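Local structure of tyrocidine synthetase 3 (Brevibacillus brevis, 2JGP) at residues L246-V258 / H361-N373. The protein probably forms a peptide bond in tyrocidine biosynthesis, its condensation domain joining units carried by peptidyl carrier domains. Sequence-based numbering, arbitrary orientation.
Sequences LPELRIQYKDFAV and HADLEPIVGMFVN
The ring of F371 takes part in two edge-to-face stacks at once: its face receives the edge of Y253, while its own edge, led by CE2, points at the face of F256. Ring planes are turned by 67° in the first pair and 55° in the second, and Y253 CD1 comes to 3.5 Å from F371 CZ. With CG anti to the backbone N (chi1 -165°), the Y253 ring reaches along the loop past G369, and its hydroxyl donates to the carbonyl of M370 (OH to O 2.7 Å), tilted from the carbonyl plane. S100 OG also bonds this hydroxyl, and the stack limits how the buried ring can turn. G369 leaves room here, its CA lying 3.7 Å from Y253 CD1. I367 packs at the foot of the helix: CG2 lies against Y253 N and CB, and CD1 meets I251 CG2 at 3.9 Å. Two waters extend the seam, one bridging I251 N to D363 O, the other Q252 OE1 to V368 O. Q252 sits at the N-cap; D255 OD2 accepts its backbone N-H (2.8 Å), one half of a capping box, while Q252 OE1 accepts Y253 N-H on an in-plane lone pair. At the outer end, an extended R250 brings NH1 to D363 OD1 (3.1 Å) in a salt bridge whose hydrogen bond is weak, while D363 CB rests on I251 CG1. D226 OD2 accepts F371 N and V372 N, and M370 touches H222; both belong to the HHxxxDG motif of condensation domains, so the loop probably borders the active site. The contact fastens the start of helix 253-263 to the loop between strands 350-356 and 373-379, with helix 101-113 against Y253 and M370, strand 160-165 against Y253 and A257, and helix 227-241 touching V368.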
ATOM      1  N   LEU A 246      22.352   7.610 -11.353  1.00 69.09           N
ATOM      2  CA  LEU A 246      21.035   7.755 -10.742  1.00 68.95           C
ATOM      3  C   LEU A 246      20.941   9.069  -9.966  1.00 69.02           C
ATOM      4  O   LEU A 246      21.954   9.561  -9.461  1.00 69.11           O
ATOM      5  CB  LEU A 246      20.758   6.570  -9.819  1.00 68.71           C
ATOM      6  CG  LEU A 246      20.812   5.191 -10.486  1.00 68.25           C
ATOM      7  CD1 LEU A 246      20.740   4.082  -9.438  1.00 67.28           C
ATOM      8  CD2 LEU A 246      19.700   5.039 -11.515  1.00 67.46           C
ATOM      9  N   PRO A 247      19.724   9.639  -9.862  1.00 68.92           N
ATOM     10  CA  PRO A 247      19.531  10.918  -9.174  1.00 68.82           C
ATOM     11  C   PRO A 247      19.717  10.798  -7.666  1.00 68.59           C
ATOM     12  O   PRO A 247      19.411   9.755  -7.091  1.00 68.49           O
ATOM     13  CB  PRO A 247      18.080  11.282  -9.506  1.00 68.90           C
ATOM     14  CG  PRO A 247      17.418   9.988  -9.768  1.00 68.93           C
ATOM     15  CD  PRO A 247      18.454   9.099 -10.380  1.00 68.94           C
ATOM     16  N   GLU A 248      20.201  11.864  -7.036  1.00 68.16           N
ATOM     17  CA  GLU A 248      20.513  11.835  -5.607  1.00 68.12           C
ATOM     18  C   GLU A 248      19.249  11.713  -4.756  1.00 67.35           C
ATOM     19  O   GLU A 248      18.199  12.241  -5.119  1.00 66.97           O
ATOM     20  CB  GLU A 248      21.292  13.094  -5.204  1.00 68.35           C
ATOM     21  CG  GLU A 248      22.661  13.230  -5.877  1.00 69.81           C
ATOM     22  CD  GLU A 248      23.656  12.157  -5.453  1.00 71.38           C
ATOM     23  OE1 GLU A 248      23.404  11.445  -4.453  1.00 73.51           O
ATOM     24  OE2 GLU A 248      24.698  12.026  -6.128  1.00 73.17           O
ATOM     25  N   LEU A 249      19.359  11.002  -3.636  1.00 66.81           N
ATOM     26  CA  LEU A 249      18.243  10.818  -2.707  1.00 66.26           C
ATOM     27  C   LEU A 249      18.303  11.862  -1.598  1.00 66.10           C
ATOM     28  O   LEU A 249      19.219  11.849  -0.775  1.00 66.18           O
ATOM     29  CB  LEU A 249      18.282   9.410  -2.097  1.00 66.09           C
ATOM     30  CG  LEU A 249      18.105   8.241  -3.072  1.00 65.72           C
ATOM     31  CD1 LEU A 249      18.734   6.957  -2.524  1.00 66.08           C
ATOM     32  CD2 LEU A 249      16.639   8.022  -3.385  1.00 65.56           C
ATOM     33  N   ARG A 250      17.324  12.763  -1.576  1.00 65.68           N
ATOM     34  CA  ARG A 250      17.277  13.826  -0.572  1.00 65.64           C
ATOM     35  C   ARG A 250      17.033  13.291   0.832  1.00 64.75           C
ATOM     36  O   ARG A 250      17.633  13.765   1.800  1.00 64.20           O
ATOM     37  CB  ARG A 250      16.169  14.838  -0.899  1.00 66.13           C
ATOM     38  CG  ARG A 250      16.029  15.917   0.167  1.00 67.81           C
ATOM     39  CD  ARG A 250      15.089  17.040  -0.207  1.00 69.90           C
ATOM     40  NE  ARG A 250      15.158  18.070   0.828  1.00 72.10           N
ATOM     41  CZ  ARG A 250      14.452  18.077   1.960  1.00 73.99           C
ATOM     42  NH1 ARG A 250      13.566  17.126   2.228  1.00 75.23           N
ATOM     43  NH2 ARG A 250      14.625  19.063   2.831  1.00 75.35           N
ATOM     44  N   ILE A 251      16.125  12.325   0.925  1.00 63.82           N
ATOM     45  CA  ILE A 251      15.625  11.832   2.192  1.00 63.41           C
ATOM     46  C   ILE A 251      15.855  10.324   2.269  1.00 62.87           C
ATOM     47  O   ILE A 251      15.720   9.616   1.268  1.00 62.67           O
ATOM     48  CB  ILE A 251      14.109  12.165   2.334  1.00 63.19           C
ATOM     49  CG1 ILE A 251      13.872  13.684   2.268  1.00 63.52           C
ATOM     50  CG2 ILE A 251      13.540  11.616   3.618  1.00 63.96           C
ATOM     51  CD1 ILE A 251      14.503  14.469   3.412  1.00 63.25           C
ATOM     52  N   GLN A 252      16.213   9.848   3.463  1.00 62.72           N
ATOM     53  CA  GLN A 252      16.440   8.414   3.668  0.50 62.42           C
ATOM     54  C   GLN A 252      15.457   7.830   4.671  1.00 62.12           C
ATOM     55  O   GLN A 252      14.716   8.553   5.332  1.00 61.50           O
ATOM     56  CB  GLN A 252      17.889   8.144   4.085  0.50 62.66           C
ATOM     57  CG  GLN A 252      18.809   7.813   2.906  0.50 63.09           C
ATOM     58  CD  GLN A 252      18.601   6.405   2.364  0.50 63.49           C
ATOM     59  OE1 GLN A 252      17.770   5.635   2.875  0.50 64.77           O
ATOM     60  NE2 GLN A 252      19.353   6.060   1.316  0.50 61.37           N
ATOM     61  N   TYR A 253      15.421   6.500   4.763  1.00 61.48           N
ATOM     62  CA  TYR A 253      14.449   5.844   5.637  1.00 61.23           C
ATOM     63  C   TYR A 253      14.580   6.299   7.089  1.00 60.86           C
ATOM     64  O   TYR A 253      13.576   6.526   7.755  1.00 60.88           O
ATOM     65  CB  TYR A 253      14.539   4.313   5.564  1.00 61.56           C
ATOM     66  CG  TYR A 253      13.323   3.645   6.159  1.00 61.15           C
ATOM     67  CD1 TYR A 253      12.159   3.508   5.419  1.00 62.38           C
ATOM     68  CD2 TYR A 253      13.320   3.185   7.476  1.00 62.05           C
ATOM     69  CE1 TYR A 253      11.030   2.924   5.956  1.00 61.98           C
ATOM     70  CE2 TYR A 253      12.196   2.591   8.019  1.00 62.07           C
ATOM     71  CZ  TYR A 253      11.049   2.460   7.254  1.00 61.96           C
ATOM     72  OH  TYR A 253       9.926   1.865   7.777  1.00 62.12           O
ATOM     73  N   LYS A 254      15.805   6.458   7.579  1.00 60.72           N
ATOM     74  CA  LYS A 254      16.001   6.855   8.980  1.00 60.79           C
ATOM     75  C   LYS A 254      15.398   8.235   9.269  1.00 60.40           C
ATOM     76  O   LYS A 254      14.964   8.496  10.389  1.00 60.04           O
ATOM     77  CB  LYS A 254      17.480   6.812   9.378  1.00 61.19           C
ATOM     78  CG  LYS A 254      18.386   7.845   8.725  1.00 62.13           C
ATOM     79  CD  LYS A 254      19.829   7.564   9.126  1.00 63.68           C
ATOM     80  CE  LYS A 254      20.759   8.701   8.760  1.00 64.95           C
ATOM     81  NZ  LYS A 254      20.887   8.876   7.293  1.00 65.64           N
ATOM     82  N   ASP A 255      15.359   9.097   8.252  1.00 60.32           N
ATOM     83  CA  ASP A 255      14.724  10.414   8.369  1.00 60.59           C
ATOM     84  C   ASP A 255      13.224  10.246   8.608  1.00 60.48           C
ATOM     85  O   ASP A 255      12.638  10.915   9.469  1.00 60.66           O
ATOM     86  CB  ASP A 255      14.953  11.256   7.105  1.00 60.39           C
ATOM     87  CG  ASP A 255      16.424  11.516   6.818  1.00 61.73           C
ATOM     88  OD1 ASP A 255      17.207  11.732   7.774  1.00 61.09           O
ATOM     89  OD2 ASP A 255      16.795  11.545   5.618  1.00 60.88           O
ATOM     90  N   PHE A 256      12.607   9.352   7.838  1.00 60.52           N
ATOM     91  CA  PHE A 256      11.201   9.010   8.025  1.00 60.47           C
ATOM     92  C   PHE A 256      10.962   8.412   9.409  1.00 60.18           C
ATOM     93  O   PHE A 256      10.015   8.798  10.088  1.00 60.08           O
ATOM     94  CB  PHE A 256      10.717   8.034   6.931  1.00 60.56           C
ATOM     95  CG  PHE A 256       9.432   7.325   7.269  1.00 61.23           C
ATOM     96  CD1 PHE A 256       8.213   7.995   7.206  1.00 62.20           C
ATOM     97  CD2 PHE A 256       9.436   5.989   7.639  1.00 61.23           C
ATOM     98  CE1 PHE A 256       7.037   7.349   7.519  1.00 62.78           C
ATOM     99  CE2 PHE A 256       8.268   5.338   7.951  1.00 62.02           C
ATOM    100  CZ  PHE A 256       7.063   6.010   7.895  1.00 62.78           C
ATOM    101  N   ALA A 257      11.811   7.466   9.821  1.00 59.88           N
ATOM    102  CA  ALA A 257      11.668   6.809  11.132  1.00 59.66           C
ATOM    103  C   ALA A 257      11.794   7.776  12.317  1.00 59.23           C
ATOM    104  O   ALA A 257      11.015   7.709  13.280  1.00 58.75           O
ATOM    105  CB  ALA A 257      12.674   5.657  11.268  1.00 59.59           C
ATOM    106  N   VAL A 258      12.765   8.679  12.245  1.00 59.24           N
ATOM    107  CA  VAL A 258      12.921   9.703  13.276  1.00 59.29           C
ATOM    108  C   VAL A 258      11.691  10.606  13.304  1.00 59.22           C
ATOM    109  O   VAL A 258      11.174  10.917  14.377  1.00 58.95           O
ATOM    110  CB  VAL A 258      14.198  10.543  13.074  1.00 59.09           C
ATOM    111  CG1 VAL A 258      14.223  11.713  14.053  1.00 59.23           C
ATOM    112  CG2 VAL A 258      15.438   9.670  13.267  1.00 59.15           C
ATOM    113  N   HIS A 361       4.374  11.570   0.343  1.00 63.36           N
ATOM    114  CA  HIS A 361       5.101  12.771  -0.046  1.00 63.11           C
ATOM    115  C   HIS A 361       6.096  12.399  -1.133  1.00 62.73           C
ATOM    116  O   HIS A 361       6.643  11.297  -1.126  1.00 63.00           O
ATOM    117  CB  HIS A 361       5.821  13.389   1.160  1.00 63.09           C
ATOM    118  CG  HIS A 361       6.383  14.751   0.895  1.00 63.70           C
ATOM    119  ND1 HIS A 361       7.619  14.946   0.318  1.00 63.45           N
ATOM    120  CD2 HIS A 361       5.867  15.986   1.107  1.00 64.26           C
ATOM    121  CE1 HIS A 361       7.847  16.242   0.197  1.00 64.52           C
ATOM    122  NE2 HIS A 361       6.798  16.896   0.664  1.00 64.44           N
ATOM    123  N   ALA A 362       6.316  13.323  -2.064  1.00 62.46           N
ATOM    124  CA  ALA A 362       7.284  13.142  -3.145  1.00 62.14           C
ATOM    125  C   ALA A 362       8.599  12.534  -2.649  1.00 61.87           C
ATOM    126  O   ALA A 362       9.130  11.616  -3.265  1.00 62.13           O
ATOM    127  CB  ALA A 362       7.554  14.481  -3.833  1.00 62.37           C
ATOM    128  N   ASP A 363       9.105  13.044  -1.529  1.00 61.55           N
ATOM    129  CA  ASP A 363      10.416  12.642  -1.006  1.00 61.38           C
ATOM    130  C   ASP A 363      10.483  11.186  -0.542  1.00 60.96           C
ATOM    131  O   ASP A 363      11.570  10.621  -0.440  1.00 60.81           O
ATOM    132  CB  ASP A 363      10.850  13.571   0.139  1.00 61.35           C
ATOM    133  CG  ASP A 363      11.243  14.965  -0.341  1.00 61.89           C
ATOM    134  OD1 ASP A 363      11.300  15.879   0.508  1.00 61.78           O
ATOM    135  OD2 ASP A 363      11.493  15.159  -1.551  1.00 62.61           O
ATOM    136  N   LEU A 364       9.331  10.586  -0.244  1.00 60.71           N
ATOM    137  CA  LEU A 364       9.279   9.187   0.166  1.00 60.71           C
ATOM    138  C   LEU A 364       9.208   8.214  -1.011  1.00 60.65           C
ATOM    139  O   LEU A 364       9.475   7.026  -0.840  1.00 60.79           O
ATOM    140  CB  LEU A 364       8.086   8.944   1.098  1.00 60.58           C
ATOM    141  CG  LEU A 364       8.025   9.768   2.387  1.00 60.52           C
ATOM    142  CD1 LEU A 364       6.842   9.319   3.233  1.00 60.88           C
ATOM    143  CD2 LEU A 364       9.323   9.670   3.189  1.00 59.60           C
ATOM    144  N   GLU A 365       8.854   8.708  -2.195  1.00 60.87           N
ATOM    145  CA  GLU A 365       8.607   7.838  -3.349  1.00 61.12           C
ATOM    146  C   GLU A 365       9.820   7.011  -3.830  1.00 61.13           C
ATOM    147  O   GLU A 365       9.643   5.855  -4.231  1.00 60.81           O
ATOM    148  CB  GLU A 365       8.000   8.645  -4.514  1.00 61.25           C
ATOM    149  CG  GLU A 365       6.589   9.176  -4.211  1.00 62.48           C
ATOM    150  CD  GLU A 365       6.045  10.116  -5.284  1.00 64.02           C
ATOM    151  OE1 GLU A 365       5.037  10.810  -5.015  1.00 63.79           O
ATOM    152  OE2 GLU A 365       6.630  10.175  -6.385  1.00 65.27           O
ATOM    153  N   PRO A 366      11.045   7.582  -3.789  1.00 61.06           N
ATOM    154  CA  PRO A 366      12.202   6.860  -4.324  1.00 61.26           C
ATOM    155  C   PRO A 366      12.980   6.038  -3.295  1.00 61.19           C
ATOM    156  O   PRO A 366      13.980   5.414  -3.652  1.00 61.70           O
ATOM    157  CB  PRO A 366      13.081   7.994  -4.852  1.00 61.43           C
ATOM    158  CG  PRO A 366      12.819   9.130  -3.907  1.00 61.22           C
ATOM    159  CD  PRO A 366      11.441   8.918  -3.305  1.00 61.49           C
ATOM    160  N   ILE A 367      12.521   6.023  -2.044  1.00 61.15           N
ATOM    161  CA  ILE A 367      13.270   5.414  -0.953  1.00 60.89           C
ATOM    162  C   ILE A 367      13.051   3.903  -0.888  1.00 60.98           C
ATOM    163  O   ILE A 367      11.929   3.418  -0.995  1.00 60.58           O
ATOM    164  CB  ILE A 367      12.881   6.038   0.409  1.00 60.89           C
ATOM    165  CG1 ILE A 367      13.128   7.553   0.402  1.00 60.34           C
ATOM    166  CG2 ILE A 367      13.654   5.378   1.552  1.00 60.99           C
ATOM    167  CD1 ILE A 367      12.833   8.226   1.725  1.00 60.52           C
ATOM    168  N   VAL A 368      14.137   3.160  -0.698  1.00 61.22           N
ATOM    169  CA  VAL A 368      14.054   1.735  -0.401  1.00 61.17           C
ATOM    170  C   VAL A 368      13.830   1.536   1.111  1.00 61.41           C
ATOM    171  O   VAL A 368      14.644   1.941   1.933  1.00 61.59           O
ATOM    172  CB  VAL A 368      15.329   1.014  -0.889  1.00 61.42           C
ATOM    173  CG1 VAL A 368      15.336  -0.452  -0.470  1.00 61.20           C
ATOM    174  CG2 VAL A 368      15.454   1.161  -2.417  1.00 61.11           C
ATOM    175  N   GLY A 369      12.707   0.927   1.468  1.00 61.17           N
ATOM    176  CA  GLY A 369      12.335   0.765   2.871  1.00 61.41           C
ATOM    177  C   GLY A 369      10.922   0.241   3.009  1.00 61.44           C
ATOM    178  O   GLY A 369      10.227   0.020   2.006  1.00 61.58           O
ATOM    179  N   MET A 370      10.501   0.056   4.252  1.00 61.59           N
ATOM    180  CA  MET A 370       9.198  -0.503   4.565  1.00 61.80           C
ATOM    181  C   MET A 370       8.183   0.627   4.794  1.00 61.65           C
ATOM    182  O   MET A 370       8.138   1.215   5.880  1.00 61.44           O
ATOM    183  CB  MET A 370       9.309  -1.387   5.812  1.00 62.33           C
ATOM    184  CG  MET A 370       7.992  -1.917   6.329  1.00 63.29           C
ATOM    185  SD  MET A 370       7.042  -2.746   5.050  1.00 65.52           S
ATOM    186  CE  MET A 370       5.491  -2.975   5.918  1.00 66.58           C
ATOM    187  N   PHE A 371       7.381   0.925   3.774  1.00 61.69           N
ATOM    188  CA  PHE A 371       6.376   2.003   3.853  1.00 61.80           C
ATOM    189  C   PHE A 371       4.929   1.511   3.807  1.00 61.95           C
ATOM    190  O   PHE A 371       4.032   2.162   4.363  1.00 61.81           O
ATOM    191  CB  PHE A 371       6.593   3.014   2.726  1.00 62.00           C
ATOM    192  CG  PHE A 371       7.837   3.844   2.888  1.00 62.47           C
ATOM    193  CD1 PHE A 371       8.991   3.546   2.168  1.00 61.50           C
ATOM    194  CD2 PHE A 371       7.856   4.922   3.758  1.00 62.67           C
ATOM    195  CE1 PHE A 371      10.140   4.310   2.318  1.00 61.82           C
ATOM    196  CE2 PHE A 371       8.999   5.685   3.913  1.00 62.70           C
ATOM    197  CZ  PHE A 371      10.146   5.378   3.187  1.00 62.20           C
ATOM    198  N   VAL A 372       4.698   0.378   3.154  1.00 61.27           N
ATOM    199  CA  VAL A 372       3.344  -0.113   2.940  1.00 61.33           C
ATOM    200  C   VAL A 372       2.560  -0.157   4.255  1.00 61.40           C
ATOM    201  O   VAL A 372       3.060  -0.623   5.271  1.00 61.07           O
ATOM    202  CB  VAL A 372       3.333  -1.485   2.220  1.00 61.22           C
ATOM    203  CG1 VAL A 372       3.997  -2.558   3.070  1.00 61.44           C
ATOM    204  CG2 VAL A 372       1.911  -1.878   1.858  1.00 61.67           C
ATOM    205  N   ASN A 373       1.355   0.396   4.216  1.00 61.77           N
ATOM    206  CA  ASN A 373       0.472   0.519   5.376  1.00 62.68           C
ATOM    207  C   ASN A 373      -0.848  -0.092   4.951  1.00 62.54           C
ATOM    208  O   ASN A 373      -1.101  -0.225   3.760  1.00 62.92           O
ATOM    209  CB  ASN A 373       0.286   2.005   5.735  1.00 62.84           C
ATOM    210  CG  ASN A 373      -0.324   2.230   7.126  1.00 64.44           C
ATOM    211  OD1 ASN A 373      -0.338   1.340   7.983  1.00 65.75           O
ATOM    212  ND2 ASN A 373      -0.809   3.455   7.356  1.00 65.97           N
TER
HETATM  213  O   HOH W   1      14.206  10.598  -0.969  1.00 39.72           O
HETATM  214  O   HOH W   2      17.126   2.946   1.704  1.00 36.56           O